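Local coordinates for protein multicopper oxidase type 1 (Nitrosomonas europaea, PDB 3G5W) that binds copper in a two-domain fold and, as a laccase-like multicopper oxidase, probably couples the oxidation of its substrates to the reduction of oxygen, at residues F22-F27 against H111-M117; L7-D11 against V48-T53; I140-D145 against I193-H198. All coordinates share one frame; numbering follows the deposited sequence.

How the contacts relate
The three contacts illustrate how a multicopper oxidase built from two cupredoxin-type domains joins sheets to each other and, in contact 1, to a copper site. Contacts 1 and 2 interleave along the chain, in the order 7-11, 22-27, 48-53, 111-117, and their centres lie about 12 Å apart; strands 2-15 and 20-27 are antiparallel neighbours in one sheet, and Ile9 packs on Met117 beside the blue copper. Contact 3 follows later in sequence, joining strands 137-146 and 187-194 of the second domain. Its centre is about 13 Å from that of contact 1, whose Val112 and Thr113 touch it, and about 22 Å from that of contact 2. Contact 1 therefore links the sheet of contact 2 to contact 3.

Contact 1: residues F22-F27 against H111-M117; sequences FHTFAF and HVTMRGM. With CU (copper (II) ion), chain G.
The Phe25 ring carries the aliphatic part of Arg115 on one face and meets His111 and Met117 with its rim. Arg115 CD lies 4.2 Å from the centroid of the Phe25 ring, a CH-pi contact offset toward the rim. The edge of Phe25 points at the face of His111 in a T-shaped pair with planes 68° apart, and Met117 SD sits in the Phe25 plane, a Met-aromatic contact. The Met117 backbone borders the edge of Phe27, whose CZ is 3.7 Å from Met117 CE. At the guanidinium edge, nearly in its plane, Arg115 NH2 gives His23 O a bond of 2.9 Å, bent only to 163°; the fold of the arginine chain at chi2 (-66°) lets it cover Phe25 and still reach His23. Glu110 forms a salt bridge with Arg115 NE. Phe25 N donates to a lone pair of Arg115 O at 3.0 Å, and a water joins Phe27 N to Gly116 O. The buried Phe25 O, without a polar partner in the model, faces Met117 CG at 3.2 Å.

His111 ND1 binds copper at 2.1 Å, and Met117 SD approaches the same ion at 2.8 Å; His56 and Cys104 complete this type 1 site. Strand 20-27, paired with strand 2-15, backs the turn from helix 108-114 into strand 118-124, while Phe22 meets Trp146 of strand 137-146 edge-to-face.

Contact 2: residues L7-D11 against V48-T53; sequences LSIED and VTNMTT
Leu7, Ser8 and Ile9 run parallel to Val48, Thr49 and Asn50, the axes of the short strands 4.7 Å apart at closest approach and inclined by 22°. Three backbone bonds alternate between them: Thr49 N to Leu7 O (2.8 Å), Ile9 N to Thr49 O (2.9 Å), and Met51 N to Ile9 O, the most bent at 136°. Farther on, a water links Asp11 N to Met51 O.

On the face shared by Leu7, Ile9, Val48 and Asn50, Ile9 makes the apolar contacts. Its CD1 lies 3.9 Å from Val48 CG1; chi1 of -44° puts CG1 beside the backbone N and CG2 anti to it, where it meets Thr52 CG2 at 3.8 Å. On the other face Ser8 OG donates to Glu10 OE1 at 2.6 Å, and a water lies between Leu7 O and Thr49 OG1, which is also hydrogen-bonded to Thr87 OG1. The hydroxyl of Thr52 is hydrogen-bonded to NE2 of the copper ligand His56, a second-shell contact likely to help fix that imidazole's rotation.

In the first cupredoxin-type domain, strand 2-15 pairs in parallel with 43-50 and antiparallel with 20-27 and 316-317, Ile9 rests on Phe27 and Met117, and strand 43-50 pairs with 87-93.

Contact 3: residues I140-D145 against I193-H198; sequences ILMLSD and IGAGDH
Met142 and Ile193 form the tight half of this contact, a parallel strand pair. Ile193 N donates to Leu141 O at 3.0 Å, and Leu143 N returns a nearly straight bond, 174° at the hydrogen, to Ile193 O. Beside this backbone, Ile193 CD1 lies alongside Met142 CG at 4.0 Å and Ile140 CG2 at 4.1 Å, the three side chains pointing the same way. The bend of the Met142 chain at chi3 (76°) brings its CE alongside Ile193, near both CD1 and CG2.

Past Gly194, the centre of an inverse gamma turn, side-chain and water contacts follow. A water spans Ser144 OG and Ala195 O. Close contact persists at the buried Gly196 and Asp145, where Gly196 CA lies 3.4 Å from Asp145 OD2. Asp145 OD2 accepts a hydrogen bond from His198 N at 3.1 Å, from above the carboxylate plane, and a weak one from His200, while Asp145 CB lies over one face of the His198 ring. Replacing Asp145 by an alanine removes OD2, which would probably leave His198 N and His200 without this acceptor and free the 196-198 backbone to shift. The open side is at His198, partly exposed and hydrogen-bonded to His257; next to it Asp197 reaches Thr256 of the second subunit.

Strand 137-146 lies between strands 166-169 and 187-194 in the second domain's six-stranded sheet, and Met142, Ile193 and Ala195 press on Trp101 of strand 98-103, Met142 and Ser144 on Trp118 of strand 118-124, joining this sheet to the first domain.

Contact 1: residues F22-F27 against H111-M117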
loop_
_atom_site.group_PDB
_atom_site.type_symbol
_atom_site.label_atom_id
_atom_site.label_comp_id
_atom_site.label_asym_id
_atom_site.label_seq_id
_atom_site.Cartn_x
_atom_site.Cartn_y
_atom_site.Cartn_z
ATOM N N PHE A 22 24.551 5.552 12.579
ATOM C CA PHE A 22 23.364 6.280 13.010
ATOM C C PHE A 22 23.333 6.410 14.528
ATOM O O PHE A 22 23.726 5.489 15.234
ATOM C CB PHE A 22 22.097 5.567 12.520
ATOM C CG PHE A 22 21.148 6.467 11.779
ATOM C CD1 PHE A 22 20.190 7.210 12.464
ATOM C CD2 PHE A 22 21.225 6.584 10.398
ATOM C CE1 PHE A 22 19.316 8.051 11.772
ATOM C CE2 PHE A 22 20.356 7.416 9.701
ATOM C CZ PHE A 22 19.403 8.154 10.394
ATOM N N HIS A 23 22.861 7.558 15.011
ATOM C CA HIS A 23 22.653 7.803 16.432
ATOM C C HIS A 23 21.264 7.275 16.808
ATOM O O HIS A 23 20.259 7.666 16.205
ATOM C CB HIS A 23 22.758 9.305 16.716
ATOM C CG HIS A 23 22.781 9.664 18.171
ATOM N ND1 HIS A 23 21.864 9.181 19.082
ATOM C CD2 HIS A 23 23.591 10.498 18.864
ATOM C CE1 HIS A 23 22.123 9.686 20.276
ATOM N NE2 HIS A 23 23.169 10.484 20.171
ATOM N N THR A 24 21.214 6.376 17.785
ATOM C CA THR A 24 19.962 5.750 18.200
ATOM C C THR A 24 19.733 5.874 19.701
ATOM O O THR A 24 20.683 6.042 20.481
ATOM C CB THR A 24 19.904 4.244 17.811
ATOM O OG1 THR A 24 20.935 3.519 18.499
ATOM C CG2 THR A 24 20.047 4.050 16.305
ATOM N N PHE A 25 18.462 5.789 20.095
ATOM C CA PHE A 25 18.072 5.697 21.497
ATOM C C PHE A 25 17.627 4.259 21.724
ATOM O O PHE A 25 16.444 3.934 21.621
ATOM C CB PHE A 25 16.939 6.682 21.836
ATOM C CG PHE A 25 17.128 8.066 21.257
ATOM C CD1 PHE A 25 18.356 8.713 21.334
ATOM C CD2 PHE A 25 16.064 8.730 20.653
ATOM C CE1 PHE A 25 18.528 9.990 20.802
ATOM C CE2 PHE A 25 16.230 10.018 20.120
ATOM C CZ PHE A 25 17.465 10.638 20.192
ATOM N N ALA A 26 18.592 3.404 22.040
ATOM C CA ALA A 26 18.409 1.963 21.954
ATOM C C ALA A 26 18.034 1.309 23.275
ATOM O O ALA A 26 18.668 1.547 24.313
ATOM C CB ALA A 26 19.671 1.329 21.395
ATOM N N PHE A 27 17.017 0.455 23.229
ATOM C CA PHE A 27 16.664 -0.357 24.383
ATOM C C PHE A 27 17.786 -1.370 24.656
ATOM O O PHE A 27 18.173 -2.137 23.766
ATOM C CB PHE A 27 15.311 -1.043 24.181
ATOM C CG PHE A 27 14.158 -0.079 24.005
ATOM C CD1 PHE A 27 13.706 0.690 25.072
ATOM C CD2 PHE A 27 13.523 0.053 22.772
ATOM C CE1 PHE A 27 12.646 1.592 24.912
ATOM C CE2 PHE A 27 12.452 0.941 22.602
ATOM C CZ PHE A 27 12.014 1.711 23.673
ATOM N N HIS A 111 11.669 9.169 16.521
ATOM C CA HIS A 111 12.132 8.136 17.463
ATOM C C HIS A 111 12.000 6.711 16.927
ATOM O O HIS A 111 12.929 5.907 17.060
ATOM C CB HIS A 111 11.424 8.267 18.821
ATOM C CG HIS A 111 11.848 9.469 19.620
ATOM N ND1 HIS A 111 11.859 9.479 20.999
ATOM C CD2 HIS A 111 12.284 10.691 19.232
ATOM C CE1 HIS A 111 12.263 10.664 21.426
ATOM N NE2 HIS A 111 12.537 11.414 20.373
ATOM N N VAL A 112 10.855 6.402 16.321
ATOM C CA VAL A 112 10.633 5.064 15.758
ATOM C C VAL A 112 11.274 4.958 14.371
ATOM O O VAL A 112 12.065 4.050 14.119
ATOM C CB VAL A 112 9.124 4.670 15.715
ATOM C CG1 VAL A 112 8.945 3.246 15.184
ATOM C CG2 VAL A 112 8.516 4.767 17.092
ATOM N N THR A 113 10.945 5.900 13.487
ATOM C CA THR A 113 11.471 5.903 12.117
ATOM C C THR A 113 13.001 5.820 12.031
ATOM O O THR A 113 13.532 5.013 11.259
ATOM C CB THR A 113 10.961 7.127 11.314
ATOM O OG1 THR A 113 9.527 7.153 11.343
ATOM C CG2 THR A 113 11.439 7.081 9.860
ATOM N N MET A 114 13.708 6.628 12.827
ATOM C CA MET A 114 15.166 6.726 12.666
ATOM C C MET A 114 16.035 6.702 13.933
ATOM O O MET A 114 17.229 6.992 13.862
ATOM C CB MET A 114 15.527 7.934 11.792
ATOM C CG MET A 114 15.195 9.303 12.399
ATOM S SD MET A 114 15.353 10.641 11.185
ATOM C CE MET A 114 13.859 10.411 10.206
ATOM N N ARG A 115 15.466 6.340 15.079
ATOM C CA ARG A 115 16.293 6.216 16.294
ATOM C C ARG A 115 16.302 4.797 16.866
ATOM O O ARG A 115 16.754 4.580 17.991
ATOM C CB ARG A 115 15.888 7.249 17.357
ATOM C CG ARG A 115 15.965 8.712 16.886
ATOM C CD ARG A 115 17.391 9.167 16.582
ATOM N NE ARG A 115 17.388 10.440 15.862
ATOM C CZ ARG A 115 18.338 10.848 15.024
ATOM N NH1 ARG A 115 18.214 12.018 14.413
ATOM N NH2 ARG A 115 19.405 10.098 14.787
ATOM N N GLY A 116 15.811 3.839 16.072
ATOM C CA GLY A 116 15.871 2.413 16.402
ATOM C C GLY A 116 15.142 1.973 17.665
ATOM O O GLY A 116 15.538 0.990 18.292
ATOM N N MET A 117 14.068 2.682 18.027
ATOM C CA MET A 117 13.344 2.412 19.272
ATOM C C MET A 117 12.240 1.384 19.049
ATOM O O MET A 117 11.062 1.708 19.120
ATOM C CB MET A 117 12.763 3.706 19.873
ATOM C CG MET A 117 13.797 4.801 20.115
ATOM S SD MET A 117 13.248 5.980 21.359
ATOM C CE MET A 117 13.430 5.012 22.865
HETATM CU CU CU G . 11.361 7.851 22.255
HETATM O O HOH W 1 16.225 -0.478 20.587
#

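Contact 2: residues L7-D11 against V48-T53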
loop_
_atom_site.group_PDB
_atom_site.type_symbol
_atom_site.label_atom_id
_atom_site.label_comp_id
_atom_site.label_asym_id
_atom_site.label_seq_id
_atom_site.Cartn_x
_atom_site.Cartn_y
_atom_site.Cartn_z
ATOM N N LEU A 7 14.591 -2.919 31.156
ATOM C CA LEU A 7 15.162 -2.260 29.984
ATOM C C LEU A 7 15.734 -0.898 30.334
ATOM O O LEU A 7 15.129 -0.140 31.085
ATOM C CB LEU A 7 14.109 -2.083 28.881
ATOM C CG LEU A 7 13.651 -3.302 28.079
ATOM C CD1 LEU A 7 12.519 -2.906 27.145
ATOM C CD2 LEU A 7 14.797 -3.906 27.281
ATOM N N SER A 8 16.897 -0.590 29.775
ATOM C CA SER A 8 17.423 0.768 29.799
ATOM C C SER A 8 17.267 1.358 28.406
ATOM O O SER A 8 17.194 0.621 27.426
ATOM C CB SER A 8 18.894 0.770 30.207
ATOM O OG SER A 8 19.673 0.088 29.241
ATOM N N ILE A 9 17.190 2.680 28.319
ATOM C CA ILE A 9 17.212 3.365 27.029
ATOM C C ILE A 9 18.527 4.138 26.984
ATOM O O ILE A 9 18.767 4.989 27.832
ATOM C CB ILE A 9 16.014 4.342 26.861
ATOM C CG1 ILE A 9 14.707 3.699 27.350
ATOM C CG2 ILE A 9 15.920 4.826 25.415
ATOM C CD1 ILE A 9 13.505 4.638 27.383
ATOM N N GLU A 10 19.378 3.831 26.008
ATOM C CA GLU A 10 20.728 4.398 25.958
ATOM C C GLU A 10 21.038 5.048 24.616
ATOM O O GLU A 10 20.654 4.526 23.566
ATOM C CB GLU A 10 21.774 3.308 26.242
ATOM C CG GLU A 10 21.616 2.604 27.587
ATOM C CD GLU A 10 22.444 1.324 27.701
ATOM O OE1 GLU A 10 22.130 0.503 28.586
ATOM O OE2 GLU A 10 23.398 1.124 26.912
ATOM N N ASP A 11 21.743 6.180 24.652
ATOM C CA ASP A 11 22.312 6.781 23.443
ATOM C C ASP A 11 23.365 5.825 22.885
ATOM O O ASP A 11 24.343 5.486 23.570
ATOM C CB ASP A 11 22.938 8.142 23.755
ATOM C CG ASP A 11 21.901 9.203 24.066
ATOM O OD1 ASP A 11 21.793 9.592 25.249
ATOM O OD2 ASP A 11 21.184 9.646 23.134
ATOM N N VAL A 48 11.379 0.122 32.922
ATOM C CA VAL A 48 12.056 0.892 31.876
ATOM C C VAL A 48 12.752 2.140 32.433
ATOM O O VAL A 48 12.087 3.063 32.901
ATOM C CB VAL A 48 11.056 1.289 30.751
ATOM C CG1 VAL A 48 11.771 2.029 29.622
ATOM C CG2 VAL A 48 10.360 0.054 30.214
ATOM N N THR A 49 14.084 2.154 32.366
ATOM C CA THR A 49 14.887 3.283 32.851
ATOM C C THR A 49 15.453 4.120 31.709
ATOM O O THR A 49 16.195 3.622 30.856
ATOM C CB THR A 49 16.036 2.809 33.778
ATOM O OG1 THR A 49 15.491 2.014 34.837
ATOM C CG2 THR A 49 16.759 3.994 34.380
ATOM N N ASN A 50 15.112 5.404 31.707
ATOM C CA ASN A 50 15.523 6.309 30.639
ATOM C C ASN A 50 16.891 6.927 30.917
ATOM O O ASN A 50 17.015 7.821 31.755
ATOM C CB ASN A 50 14.459 7.395 30.449
ATOM C CG ASN A 50 14.760 8.341 29.291
ATOM O OD1 ASN A 50 13.956 9.224 28.993
ATOM N ND2 ASN A 50 15.902 8.170 28.643
ATOM N N MET A 51 17.911 6.464 30.197
ATOM C CA MET A 51 19.273 6.959 30.392
ATOM C C MET A 51 19.729 7.922 29.291
ATOM O O MET A 51 20.927 8.172 29.121
ATOM C CB MET A 51 20.249 5.788 30.556
ATOM C CG MET A 51 19.916 4.867 31.724
ATOM S SD MET A 51 20.436 5.502 33.338
ATOM C CE MET A 51 19.113 6.600 33.830
ATOM N N THR A 52 18.762 8.466 28.553
ATOM C CA THR A 52 19.036 9.469 27.527
ATOM C C THR A 52 18.650 10.852 28.055
ATOM O O THR A 52 18.329 10.997 29.235
ATOM C CB THR A 52 18.265 9.187 26.220
ATOM O OG1 THR A 52 16.880 9.505 26.405
ATOM C CG2 THR A 52 18.409 7.719 25.798
ATOM N N THR A 53 18.660 11.854 27.177
ATOM C CA THR A 53 18.339 13.228 27.564
ATOM C C THR A 53 17.005 13.707 26.982
ATOM O O THR A 53 16.661 14.889 27.072
ATOM C CB THR A 53 19.478 14.196 27.187
ATOM O OG1 THR A 53 19.679 14.170 25.769
ATOM C CG2 THR A 53 20.785 13.789 27.890
HETATM O O HOH W 2 15.178 -0.477 34.269
HETATM O O HOH W 3 22.584 7.078 27.439
HETATM O O HOH W 4 19.311 11.436 23.861
#

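Contact 3: residues I140-D145 against I193-H198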
loop_
_atom_site.group_PDB
_atom_site.type_symbol
_atom_site.label_atom_id
_atom_site.label_comp_id
_atom_site.label_asym_id
_atom_site.label_seq_id
_atom_site.Cartn_x
_atom_site.Cartn_y
_atom_site.Cartn_z
ATOM N N ILE A 140 12.599 -13.521 12.578
ATOM C CA ILE A 140 12.002 -12.197 12.752
ATOM C C ILE A 140 12.722 -11.231 11.813
ATOM O O ILE A 140 13.950 -11.119 11.872
ATOM C CB ILE A 140 12.120 -11.705 14.222
ATOM C CG1 ILE A 140 11.309 -12.618 15.154
ATOM C CG2 ILE A 140 11.677 -10.232 14.351
ATOM C CD1 ILE A 140 11.598 -12.428 16.628
ATOM N N LEU A 141 11.967 -10.588 10.921
ATOM C CA LEU A 141 12.520 -9.553 10.033
ATOM C C LEU A 141 11.793 -8.227 10.250
ATOM O O LEU A 141 10.634 -8.065 9.843
ATOM C CB LEU A 141 12.425 -9.925 8.543
ATOM C CG LEU A 141 12.582 -11.287 7.840
ATOM C CD1 LEU A 141 13.380 -11.099 6.547
ATOM C CD2 LEU A 141 13.149 -12.426 8.663
ATOM N N MET A 142 12.487 -7.282 10.877
ATOM C CA MET A 142 11.933 -5.954 11.127
ATOM C C MET A 142 12.433 -4.978 10.066
ATOM O O MET A 142 13.637 -4.795 9.904
ATOM C CB MET A 142 12.296 -5.476 12.539
ATOM C CG MET A 142 11.861 -6.471 13.635
ATOM S SD MET A 142 11.998 -5.856 15.326
ATOM C CE MET A 142 10.573 -4.773 15.392
ATOM N N LEU A 143 11.496 -4.365 9.348
ATOM C CA LEU A 143 11.814 -3.540 8.185
ATOM C C LEU A 143 11.768 -2.066 8.549
ATOM O O LEU A 143 10.773 -1.597 9.105
ATOM C CB LEU A 143 10.815 -3.823 7.052
ATOM C CG LEU A 143 10.566 -5.307 6.744
ATOM C CD1 LEU A 143 9.389 -5.484 5.784
ATOM C CD2 LEU A 143 11.836 -5.969 6.198
ATOM N N SER A 144 12.837 -1.344 8.217
ATOM C CA SER A 144 12.970 0.067 8.584
ATOM C C SER A 144 13.507 0.909 7.439
ATOM O O SER A 144 14.253 0.410 6.593
ATOM C CB SER A 144 13.907 0.225 9.780
ATOM O OG SER A 144 13.320 -0.296 10.952
ATOM N N ASP A 145 13.131 2.189 7.446
ATOM C CA ASP A 145 13.552 3.164 6.435
ATOM C C ASP A 145 14.216 4.356 7.137
ATOM O O ASP A 145 13.681 4.875 8.122
ATOM C CB ASP A 145 12.332 3.613 5.628
ATOM C CG ASP A 145 11.424 2.444 5.264
ATOM O OD1 ASP A 145 11.825 1.638 4.411
ATOM O OD2 ASP A 145 10.326 2.318 5.844
ATOM N N ILE A 193 7.738 -7.531 10.194
ATOM C CA ILE A 193 7.218 -6.421 10.988
ATOM C C ILE A 193 7.518 -5.106 10.275
ATOM O O ILE A 193 8.669 -4.815 9.958
ATOM C CB ILE A 193 7.780 -6.422 12.445
ATOM C CG1 ILE A 193 7.561 -7.801 13.108
ATOM C CG2 ILE A 193 7.119 -5.302 13.271
ATOM C CD1 ILE A 193 8.255 -7.998 14.464
ATOM N N GLY A 194 6.463 -4.343 9.990
ATOM C CA GLY A 194 6.590 -3.052 9.322
ATOM C C GLY A 194 6.923 -1.965 10.328
ATOM O O GLY A 194 6.047 -1.227 10.777
ATOM N N ALA A 195 8.197 -1.884 10.688
ATOM C CA ALA A 195 8.658 -0.925 11.688
ATOM C C ALA A 195 8.886 0.458 11.082
ATOM O O ALA A 195 9.011 1.451 11.812
ATOM C CB ALA A 195 9.931 -1.442 12.367
ATOM N N GLY A 196 8.897 0.524 9.752
ATOM C CA GLY A 196 9.261 1.737 9.031
ATOM C C GLY A 196 8.116 2.629 8.606
ATOM O O GLY A 196 6.953 2.378 8.937
ATOM N N ASP A 197 8.464 3.671 7.856
ATOM C CA ASP A 197 7.514 4.687 7.404
ATOM C C ASP A 197 6.883 4.334 6.058
ATOM O O ASP A 197 5.834 4.874 5.697
ATOM C CB ASP A 197 8.235 6.045 7.300
ATOM C CG ASP A 197 7.276 7.200 7.151
ATOM O OD1 ASP A 197 6.667 7.599 8.163
ATOM O OD2 ASP A 197 7.124 7.707 6.017
ATOM N N HIS A 198 7.534 3.432 5.323
ATOM C CA HIS A 198 7.138 3.072 3.967
ATOM C C HIS A 198 6.451 1.712 3.930
ATOM O O HIS A 198 6.656 0.867 4.812
ATOM C CB HIS A 198 8.363 2.996 3.048
ATOM C CG HIS A 198 9.005 4.318 2.756
ATOM N ND1 HIS A 198 9.918 4.485 1.736
ATOM C CD2 HIS A 198 8.874 5.531 3.343
ATOM C CE1 HIS A 198 10.323 5.743 1.710
ATOM N NE2 HIS A 198 9.703 6.399 2.673
HETATM O O HOH W 5 11.930 2.032 11.835
#